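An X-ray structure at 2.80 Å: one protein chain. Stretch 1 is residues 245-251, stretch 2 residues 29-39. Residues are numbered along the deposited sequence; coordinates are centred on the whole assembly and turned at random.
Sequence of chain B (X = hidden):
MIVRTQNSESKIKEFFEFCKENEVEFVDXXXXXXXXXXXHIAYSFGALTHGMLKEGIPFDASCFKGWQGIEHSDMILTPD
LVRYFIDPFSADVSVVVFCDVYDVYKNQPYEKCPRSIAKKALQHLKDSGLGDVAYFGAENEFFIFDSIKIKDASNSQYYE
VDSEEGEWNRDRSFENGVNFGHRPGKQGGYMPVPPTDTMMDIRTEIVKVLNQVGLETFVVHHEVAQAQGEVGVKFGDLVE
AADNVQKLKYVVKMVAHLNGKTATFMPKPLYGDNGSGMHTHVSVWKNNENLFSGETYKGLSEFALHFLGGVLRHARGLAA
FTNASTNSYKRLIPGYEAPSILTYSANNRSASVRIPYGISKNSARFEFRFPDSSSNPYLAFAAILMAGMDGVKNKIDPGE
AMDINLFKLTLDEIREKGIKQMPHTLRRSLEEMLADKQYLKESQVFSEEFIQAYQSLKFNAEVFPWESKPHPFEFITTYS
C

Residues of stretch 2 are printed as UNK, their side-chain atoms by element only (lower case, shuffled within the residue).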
# COMPACT_ATOMS: atom_id res chain seq x y z
N VAL B 245 -27.06 38.10 19.73
CA VAL B 245 -25.91 37.24 19.95
C VAL B 245 -26.25 35.80 19.63
O VAL B 245 -25.51 35.13 18.90
CB VAL B 245 -25.38 37.42 21.38
CG1 VAL B 245 -24.40 36.30 21.77
CG2 VAL B 245 -24.76 38.83 21.54
N GLN B 246 -27.40 35.30 20.12
CA GLN B 246 -27.83 33.94 19.75
C GLN B 246 -27.92 33.77 18.23
O GLN B 246 -27.43 32.78 17.68
CB GLN B 246 -29.18 33.56 20.39
CG GLN B 246 -29.19 33.39 21.91
CD GLN B 246 -28.12 32.42 22.45
OE1 GLN B 246 -26.95 32.77 22.54
NE2 GLN B 246 -28.52 31.18 22.76
N LYS B 247 -28.56 34.72 17.53
CA LYS B 247 -28.66 34.65 16.07
C LYS B 247 -27.27 34.65 15.42
O LYS B 247 -26.97 33.79 14.58
CB LYS B 247 -29.47 35.82 15.52
CG LYS B 247 -30.95 35.87 15.83
CD LYS B 247 -31.61 36.88 14.84
CE LYS B 247 -33.00 37.32 15.26
NZ LYS B 247 -33.63 38.23 14.29
N LEU B 248 -26.44 35.65 15.75
CA LEU B 248 -25.06 35.74 15.25
C LEU B 248 -24.27 34.44 15.43
O LEU B 248 -23.62 33.97 14.48
CB LEU B 248 -24.35 36.91 15.95
CG LEU B 248 -22.89 37.37 15.81
CD1 LEU B 248 -21.86 36.54 16.56
CD2 LEU B 248 -22.49 37.40 14.39
N LYS B 249 -24.27 33.86 16.64
CA LYS B 249 -23.55 32.59 16.86
C LYS B 249 -24.04 31.50 15.90
O LYS B 249 -23.25 30.85 15.22
CB LYS B 249 -23.69 32.13 18.32
CG LYS B 249 -22.79 32.88 19.35
CD LYS B 249 -23.06 32.37 20.77
CE LYS B 249 -22.35 33.23 21.86
NZ LYS B 249 -22.70 32.88 23.30
N TYR B 250 -25.35 31.35 15.78
CA TYR B 250 -25.95 30.42 14.84
C TYR B 250 -25.53 30.71 13.40
O TYR B 250 -25.27 29.79 12.62
CB TYR B 250 -27.47 30.51 15.00
CG TYR B 250 -28.30 29.75 14.02
CD1 TYR B 250 -28.20 28.37 13.90
CD2 TYR B 250 -29.25 30.41 13.22
CE1 TYR B 250 -29.00 27.66 13.00
CE2 TYR B 250 -30.05 29.70 12.31
CZ TYR B 250 -29.92 28.33 12.21
OH TYR B 250 -30.70 27.63 11.33
N VAL B 251 -25.45 31.99 13.02
CA VAL B 251 -25.26 32.34 11.62
C VAL B 251 -23.84 32.02 11.18
O VAL B 251 -23.61 31.61 10.04
CB VAL B 251 -25.63 33.81 11.35
CG1 VAL B 251 -25.23 34.20 9.95
CG2 VAL B 251 -27.12 34.00 11.51
N UNK B 29 -39.46 27.19 17.04
CA UNK B 29 -39.50 27.90 18.31
C UNK B 29 -38.16 27.70 18.99
O UNK B 29 -37.80 26.56 19.30
c UNK B 29 -42.73 26.37 18.37
c UNK B 29 -43.73 28.84 17.68
c UNK B 29 -43.99 26.48 17.80
c UNK B 29 -42.47 28.71 18.26
c UNK B 29 -44.49 27.73 17.45
c UNK B 29 -41.96 27.48 18.59
c UNK B 29 -40.62 27.38 19.20
N UNK B 30 -37.45 28.78 19.26
CA UNK B 30 -36.12 28.65 19.83
C UNK B 30 -36.04 29.29 21.21
O UNK B 30 -36.70 30.30 21.49
c UNK B 30 -32.91 28.00 14.75
c UNK B 30 -35.04 28.42 17.67
c UNK B 30 -33.74 28.60 16.96
n UNK B 30 -33.79 27.86 15.72
c UNK B 30 -35.10 29.22 18.91
n UNK B 30 -33.02 27.29 13.63
n UNK B 30 -31.93 28.88 14.92
N UNK B 31 -35.26 28.65 22.08
CA UNK B 31 -35.19 29.03 23.48
C UNK B 31 -33.83 28.63 24.01
O UNK B 31 -33.19 27.71 23.48
c UNK B 31 -36.26 24.05 24.44
c UNK B 31 -36.84 26.14 23.31
c UNK B 31 -35.73 26.20 25.42
c UNK B 31 -36.29 26.89 24.35
c UNK B 31 -35.71 24.78 25.47
c UNK B 31 -36.83 24.74 23.35
c UNK B 31 -36.31 28.39 24.31
N UNK B 32 -33.36 29.34 25.02
CA UNK B 32 -32.02 29.20 25.53
C UNK B 32 -32.09 28.59 26.92
O UNK B 32 -32.74 29.15 27.81
o UNK B 32 -31.59 31.27 24.35
c UNK B 32 -31.31 30.55 25.55
N UNK B 33 -31.44 27.44 27.10
CA UNK B 33 -31.27 26.88 28.44
C UNK B 33 -30.25 27.72 29.19
O UNK B 33 -29.76 28.74 28.69
c UNK B 33 -30.88 25.39 28.37
o UNK B 33 -28.80 25.94 27.17
o UNK B 33 -28.90 24.06 28.29
c UNK B 33 -29.42 25.13 27.90
N UNK B 34 -29.95 27.33 30.44
CA UNK B 34 -29.05 28.12 31.27
C UNK B 34 -27.67 28.23 30.64
O UNK B 34 -27.07 29.30 30.61
c UNK B 34 -30.34 27.71 33.37
c UNK B 34 -27.90 28.25 33.56
c UNK B 34 -28.99 27.55 32.70
c UNK B 34 -30.38 26.99 34.69
N UNK B 35 -27.12 27.10 30.14
CA UNK B 35 -25.74 27.06 29.62
C UNK B 35 -25.51 28.01 28.45
O UNK B 35 -24.36 28.39 28.19
c UNK B 35 -23.71 24.06 28.15
n UNK B 35 -23.93 22.57 26.22
c UNK B 35 -24.61 25.30 27.91
c UNK B 35 -25.36 25.62 29.26
c UNK B 35 -22.98 23.51 26.93
N UNK B 36 -26.55 28.41 27.73
CA UNK B 36 -26.38 29.24 26.55
C UNK B 36 -26.67 28.52 25.26
O UNK B 36 -26.49 29.09 24.18
N UNK B 37 -27.01 27.25 25.34
CA UNK B 37 -27.33 26.53 24.13
C UNK B 37 -28.66 26.99 23.58
O UNK B 37 -29.66 27.04 24.31
c UNK B 37 -27.37 25.04 24.40
c UNK B 37 -27.82 24.31 23.13
o UNK B 37 -26.06 24.62 24.79
N UNK B 38 -28.70 27.28 22.31
CA UNK B 38 -29.94 27.59 21.67
C UNK B 38 -30.59 26.26 21.27
O UNK B 38 -29.96 25.41 20.65
c UNK B 38 -29.69 28.50 20.47
n UNK B 38 -32.54 30.82 20.48
c UNK B 38 -32.41 32.06 18.34
c UNK B 38 -31.76 29.84 21.06
c UNK B 38 -30.54 31.35 16.98
c UNK B 38 -30.13 30.44 17.90
c UNK B 38 -30.73 29.51 20.24
c UNK B 38 -31.67 32.15 17.19
c UNK B 38 -32.00 31.14 19.27
c UNK B 38 -30.86 30.32 19.08
N UNK B 39 -31.86 26.09 21.65
CA UNK B 39 -32.59 24.86 21.40
C UNK B 39 -33.80 25.18 20.54
O UNK B 39 -34.22 26.33 20.45
n UNK B 39 -31.26 24.61 24.31
o UNK B 39 -31.48 22.55 23.46
c UNK B 39 -31.85 23.71 23.52
c UNK B 39 -33.02 24.18 22.70

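Position 29 has one carbon followed by a ring of six carbons. No oxygen sits on the ring, so this is phenylalanine, F29. Its side chain is out of reach of stretch 1.

Position 30 has three carbons, a nitrogen, then a carbon carrying two more nitrogens. That is a guanidinium, so the residue is arginine, R30. Its CZ lies 4.3 Å from the centroid of the Y250 ring, over the face, in a cation-pi contact. R30 NH2 is 3.3 Å from Y250 OH.

Position 31 again has one carbon and a six-carbon ring: F31. Its CB points away from the helix, as expected for a neighbour in a strand. Its backbone pairs with position 39, N to O at 3.0 Å and O to N at 2.8 Å.

Position 32 has one carbon and one oxygen, which makes it serine, S32. It points toward the helix, and its OG is 3.5 Å from Q246 NE2.

Position 33 has two carbons, the second carrying two oxygens. The geometry fits a carboxylate, and the residue is aspartate, D33. It does not touch stretch 1. D33 OD1 accepts a weak hydrogen bond from the backbone N of position 36 at 3.4 Å. D33 OD1 accepts another weak one from the backbone N of position 37 at 2.9 Å, also within the turn.

Position 34 has four carbons, forked at the first, with one arm two carbons long. This is isoleucine, I34, out of reach of the helix.

Position 35 has four carbons in a row ending in nitrogen: lysine, K35. It is exposed and makes no contact with stretch 1.

Position 36 has no side-chain atoms and is glycine, G36. Its phi of 111° would jam a CB against the carbonyl O of K35. Its own O accepts a hydrogen bond from Q246 NE2 at 3.2 Å.

Position 37 has one carbon carrying one oxygen and one carbon. This is threonine, T37, pointing away from the helix. K35 NZ donates to T37 OG1 at 3.3 Å.

Position 38 has one carbon, then fused five- and six-membered rings holding eight carbons and one nitrogen. Only tryptophan has this indole, so it is W38. Q246 CB lies 3.9 Å from the centroid of its six-membered ring, over the face. W38 CZ3 is 3.5 Å from Q246 O and 3.7 Å from Y250 CB.

Position 39 has two carbons, the second carrying one oxygen and one nitrogen. It is read as asparagine, N39, and lies out of reach of the helix.

The contact joins one helical face to a strand-turn-strand. Q246 and Y250 are one helical turn apart, so both point toward stretch 2. W38 packs against Q246 through a CH-pi contact and turns its edge toward the face of Y250, with planes at 80°. R30 lies over a face of the same tyrosine. Beyond the indole, the Q246 amide reaches the turn and bonds G36 O almost linearly, at 169°. Packing thus covers the apolar surface, while one hydrogen bond ties the helix to the turn.

Stretch 2 29-39: FRFSDIKGTWN
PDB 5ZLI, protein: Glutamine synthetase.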